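Local structure of VIN1 (Oscarella pearsei, 6BFI) at residues D495-M500 against V612-W617. The protein binds actin filaments and may play a role in cell-cell adhesion, as a sponge member of the vinculin/alpha-catenin family. Numbering follows the deposited sequence.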
ATOM      1  N   ASP A 495       2.599 -17.349   4.219  1.00 59.02           N
ATOM      2  CA  ASP A 495       3.501 -18.337   3.638  1.00 61.06           C
ATOM      3  C   ASP A 495       2.711 -19.569   3.223  1.00 58.22           C
ATOM      4  O   ASP A 495       2.127 -20.258   4.066  1.00 60.86           O
ATOM      5  CB  ASP A 495       4.590 -18.709   4.646  1.00 68.66           C
ATOM      6  CG  ASP A 495       5.760 -19.445   4.008  1.00 75.21           C
ATOM      7  OD1 ASP A 495       5.617 -19.947   2.872  1.00 77.66           O
ATOM      8  OD2 ASP A 495       6.827 -19.525   4.652  1.00 81.26           O
ATOM      9  N   SER A 496       2.701 -19.851   1.920  1.00 58.20           N
ATOM     10  CA  SER A 496       1.790 -20.860   1.393  1.00 57.90           C
ATOM     11  C   SER A 496       2.242 -22.271   1.747  1.00 57.18           C
ATOM     12  O   SER A 496       1.405 -23.147   1.995  1.00 55.58           O
ATOM     13  CB  SER A 496       1.657 -20.701  -0.117  1.00 63.49           C
ATOM     14  OG  SER A 496       1.048 -19.459  -0.431  1.00 71.07           O
ATOM     15  N   LEU A 497       3.556 -22.515   1.767  1.00 59.87           N
ATOM     16  CA  LEU A 497       4.054 -23.840   2.128  1.00 51.60           C
ATOM     17  C   LEU A 497       3.628 -24.224   3.538  1.00 52.14           C
ATOM     18  O   LEU A 497       3.254 -25.376   3.793  1.00 52.90           O
ATOM     19  CB  LEU A 497       5.577 -23.881   1.995  1.00 62.32           C
ATOM     20  CG  LEU A 497       6.286 -25.152   2.472  1.00 60.88           C
ATOM     21  CD1 LEU A 497       5.696 -26.393   1.814  1.00 57.90           C
ATOM     22  CD2 LEU A 497       7.777 -25.061   2.194  1.00 54.80           C
ATOM     23  N   GLU A 498       3.669 -23.267   4.469  1.00 52.01           N
ATOM     24  CA  GLU A 498       3.196 -23.542   5.821  1.00 61.76           C
ATOM     25  C   GLU A 498       1.702 -23.838   5.833  1.00 57.55           C
ATOM     26  O   GLU A 498       1.244 -24.716   6.574  1.00 58.53           O
ATOM     27  CB  GLU A 498       3.521 -22.369   6.746  1.00 62.39           C
ATOM     28  CG  GLU A 498       4.998 -22.211   7.063  1.00 62.79           C
ATOM     29  CD  GLU A 498       5.574 -23.392   7.828  1.00 69.51           C
ATOM     30  OE1 GLU A 498       4.795 -24.197   8.380  1.00 76.25           O
ATOM     31  OE2 GLU A 498       6.814 -23.517   7.880  1.00 69.66           O
ATOM     32  N   PHE A 499       0.924 -23.118   5.015  1.00 51.41           N
ATOM     33  CA  PHE A 499      -0.502 -23.417   4.909  1.00 56.77           C
ATOM     34  C   PHE A 499      -0.724 -24.835   4.401  1.00 55.86           C
ATOM     35  O   PHE A 499      -1.611 -25.545   4.888  1.00 52.74           O
ATOM     36  CB  PHE A 499      -1.195 -22.403   3.993  1.00 50.43           C
ATOM     37  CG  PHE A 499      -2.699 -22.532   3.964  1.00 50.64           C
ATOM     38  CD1 PHE A 499      -3.320 -23.427   3.103  1.00 50.86           C
ATOM     39  CD2 PHE A 499      -3.491 -21.752   4.793  1.00 50.89           C
ATOM     40  CE1 PHE A 499      -4.697 -23.550   3.078  1.00 56.99           C
ATOM     41  CE2 PHE A 499      -4.875 -21.867   4.772  1.00 55.79           C
ATOM     42  CZ  PHE A 499      -5.477 -22.766   3.912  1.00 51.59           C
ATOM     43  N   MET A 500       0.082 -25.269   3.429  1.00 57.26           N
ATOM     44  CA  MET A 500      -0.075 -26.614   2.888  1.00 60.73           C
ATOM     45  C   MET A 500       0.342 -27.678   3.894  1.00 61.96           C
ATOM     46  O   MET A 500      -0.258 -28.759   3.931  1.00 64.60           O
ATOM     47  CB  MET A 500       0.724 -26.761   1.593  1.00 58.87           C
ATOM     48  CG  MET A 500       0.268 -25.833   0.477  1.00 60.05           C
ATOM     49  SD  MET A 500      -1.516 -25.902   0.199  1.00 61.47           S
ATOM     50  CE  MET A 500      -1.713 -24.666  -1.084  1.00 57.70           C
ATOM     51  N   VAL A 612       4.346 -29.951  -4.799  1.00 57.24           N
ATOM     52  CA  VAL A 612       4.695 -28.985  -5.840  1.00 58.91           C
ATOM     53  C   VAL A 612       5.201 -27.692  -5.209  1.00 55.58           C
ATOM     54  O   VAL A 612       6.272 -27.176  -5.568  1.00 57.43           O
ATOM     55  CB  VAL A 612       3.494 -28.730  -6.767  1.00 60.82           C
ATOM     56  CG1 VAL A 612       3.818 -27.623  -7.757  1.00 61.87           C
ATOM     57  CG2 VAL A 612       3.116 -30.007  -7.501  1.00 63.30           C
ATOM     58  N   ILE A 613       4.448 -27.160  -4.242  1.00 54.35           N
ATOM     59  CA  ILE A 613       4.880 -25.933  -3.577  1.00 58.18           C
ATOM     60  C   ILE A 613       6.204 -26.155  -2.855  1.00 65.59           C
ATOM     61  O   ILE A 613       7.086 -25.285  -2.857  1.00 66.50           O
ATOM     62  CB  ILE A 613       3.781 -25.431  -2.623  1.00 55.35           C
ATOM     63  CG1 ILE A 613       2.584 -24.919  -3.431  1.00 53.53           C
ATOM     64  CG2 ILE A 613       4.324 -24.353  -1.693  1.00 51.83           C
ATOM     65  CD1 ILE A 613       1.531 -24.229  -2.601  1.00 50.77           C
ATOM     66  N   GLU A 614       6.377 -27.334  -2.256  1.00 67.65           N
ATOM     67  CA  GLU A 614       7.601 -27.634  -1.522  1.00 65.28           C
ATOM     68  C   GLU A 614       8.807 -27.681  -2.453  1.00 65.98           C
ATOM     69  O   GLU A 614       9.877 -27.159  -2.122  1.00 62.33           O
ATOM     70  CB  GLU A 614       7.443 -28.959  -0.777  1.00 70.08           C
ATOM     71  CG  GLU A 614       8.244 -29.069   0.507  1.00 75.42           C
ATOM     72  CD  GLU A 614       7.951 -30.354   1.263  1.00 79.13           C
ATOM     73  OE1 GLU A 614       7.793 -31.409   0.612  1.00 81.14           O
ATOM     74  OE2 GLU A 614       7.866 -30.305   2.508  1.00 83.44           O
ATOM     75  N   ASP A 615       8.647 -28.295  -3.626  1.00 68.94           N
ATOM     76  CA  ASP A 615       9.737 -28.381  -4.590  1.00 72.93           C
ATOM     77  C   ASP A 615      10.011 -27.059  -5.290  1.00 73.17           C
ATOM     78  O   ASP A 615      11.096 -26.890  -5.856  1.00 78.45           O
ATOM     79  CB  ASP A 615       9.441 -29.464  -5.629  1.00 78.88           C
ATOM     80  CG  ASP A 615       9.424 -30.857  -5.028  1.00 83.69           C
ATOM     81  OD1 ASP A 615       9.982 -31.033  -3.924  1.00 87.55           O
ATOM     82  OD2 ASP A 615       8.859 -31.776  -5.659  1.00 86.75           O
ATOM     83  N   ASN A 616       9.064 -26.121  -5.273  1.00 70.95           N
ATOM     84  CA  ASN A 616       9.342 -24.784  -5.784  1.00 70.00           C
ATOM     85  C   ASN A 616       9.870 -23.836  -4.712  1.00 67.88           C
ATOM     86  O   ASN A 616      10.122 -22.664  -5.013  1.00 64.50           O
ATOM     87  CB  ASN A 616       8.082 -24.190  -6.423  1.00 72.99           C
ATOM     88  CG  ASN A 616       8.383 -23.009  -7.334  1.00 71.67           C
ATOM     89  OD1 ASN A 616       8.176 -21.852  -6.962  1.00 68.85           O
ATOM     90  ND2 ASN A 616       8.877 -23.297  -8.533  1.00 71.54           N
ATOM     91  N   TRP A 617      10.060 -24.309  -3.483  1.00 69.24           N
ATOM     92  CA  TRP A 617      10.447 -23.423  -2.394  1.00 72.11           C
ATOM     93  C   TRP A 617      11.910 -23.014  -2.511  1.00 77.38           C
ATOM     94  O   TRP A 617      12.779 -23.823  -2.848  1.00 79.92           O
ATOM     95  CB  TRP A 617      10.201 -24.099  -1.046  1.00 73.85           C
ATOM     96  CG  TRP A 617      10.362 -23.183   0.132  1.00 76.93           C
ATOM     97  CD1 TRP A 617       9.423 -22.334   0.644  1.00 78.85           C
ATOM     98  CD2 TRP A 617      11.529 -23.032   0.952  1.00 79.11           C
ATOM     99  NE1 TRP A 617       9.934 -21.661   1.728  1.00 80.18           N
ATOM    100  CE2 TRP A 617      11.224 -22.072   1.938  1.00 78.69           C
ATOM    101  CE3 TRP A 617      12.800 -23.614   0.947  1.00 85.14           C
ATOM    102  CZ2 TRP A 617      12.143 -21.681   2.909  1.00 82.20           C
ATOM    103  CZ3 TRP A 617      13.713 -23.224   1.912  1.00 90.37           C
ATOM    104  CH2 TRP A 617      13.380 -22.267   2.880  1.00 89.01           C
TER
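Leu497 and Ile613 meet where the first turn of helix 496-519 packs against the last turn of helix 589-615 and the loop that follows, their CA atoms 6.1 Å apart. The tight part is wholly apolar. Ile613 divides its branches here: CG2 lies 3.9 Å from Leu497 CB, while CD1, on a chain extended beyond CG1 (chi2 -172°), reaches Met500 CE at 3.6 Å. Met500 crosses Ile613 at about a right angle, with its CG and CE both against that CD1.

The solvent side is made by the partly exposed Glu614 and the exposed Trp617, which Leu497 meets from the buried side. Its CG stands anti to the backbone N (chi1 174°), and the two methyls part beyond it: CD1 rests on the aliphatic CG of Glu614 at 3.9 Å, and CD2 sits over one face of the indole, 3.5 Å from Trp617 CD1, a close CH-pi contact made by a single methyl. An alanine at Leu497 would probably leave that indole face without its methyl and open a gap beside Glu614. At the helix start Asp495 is the N-cap, its OD1 accepting a weak bond from Leu497 N.

No hydrogen bond joins the two segments. Helix 524-550 packs on Met500 and Phe499 through Val544, helix 344-375 touches Asp495 and Glu498, and helix 555-569 takes Val612, so the start of one helix lies beside the end of another in a bundle, as in the vinculin family.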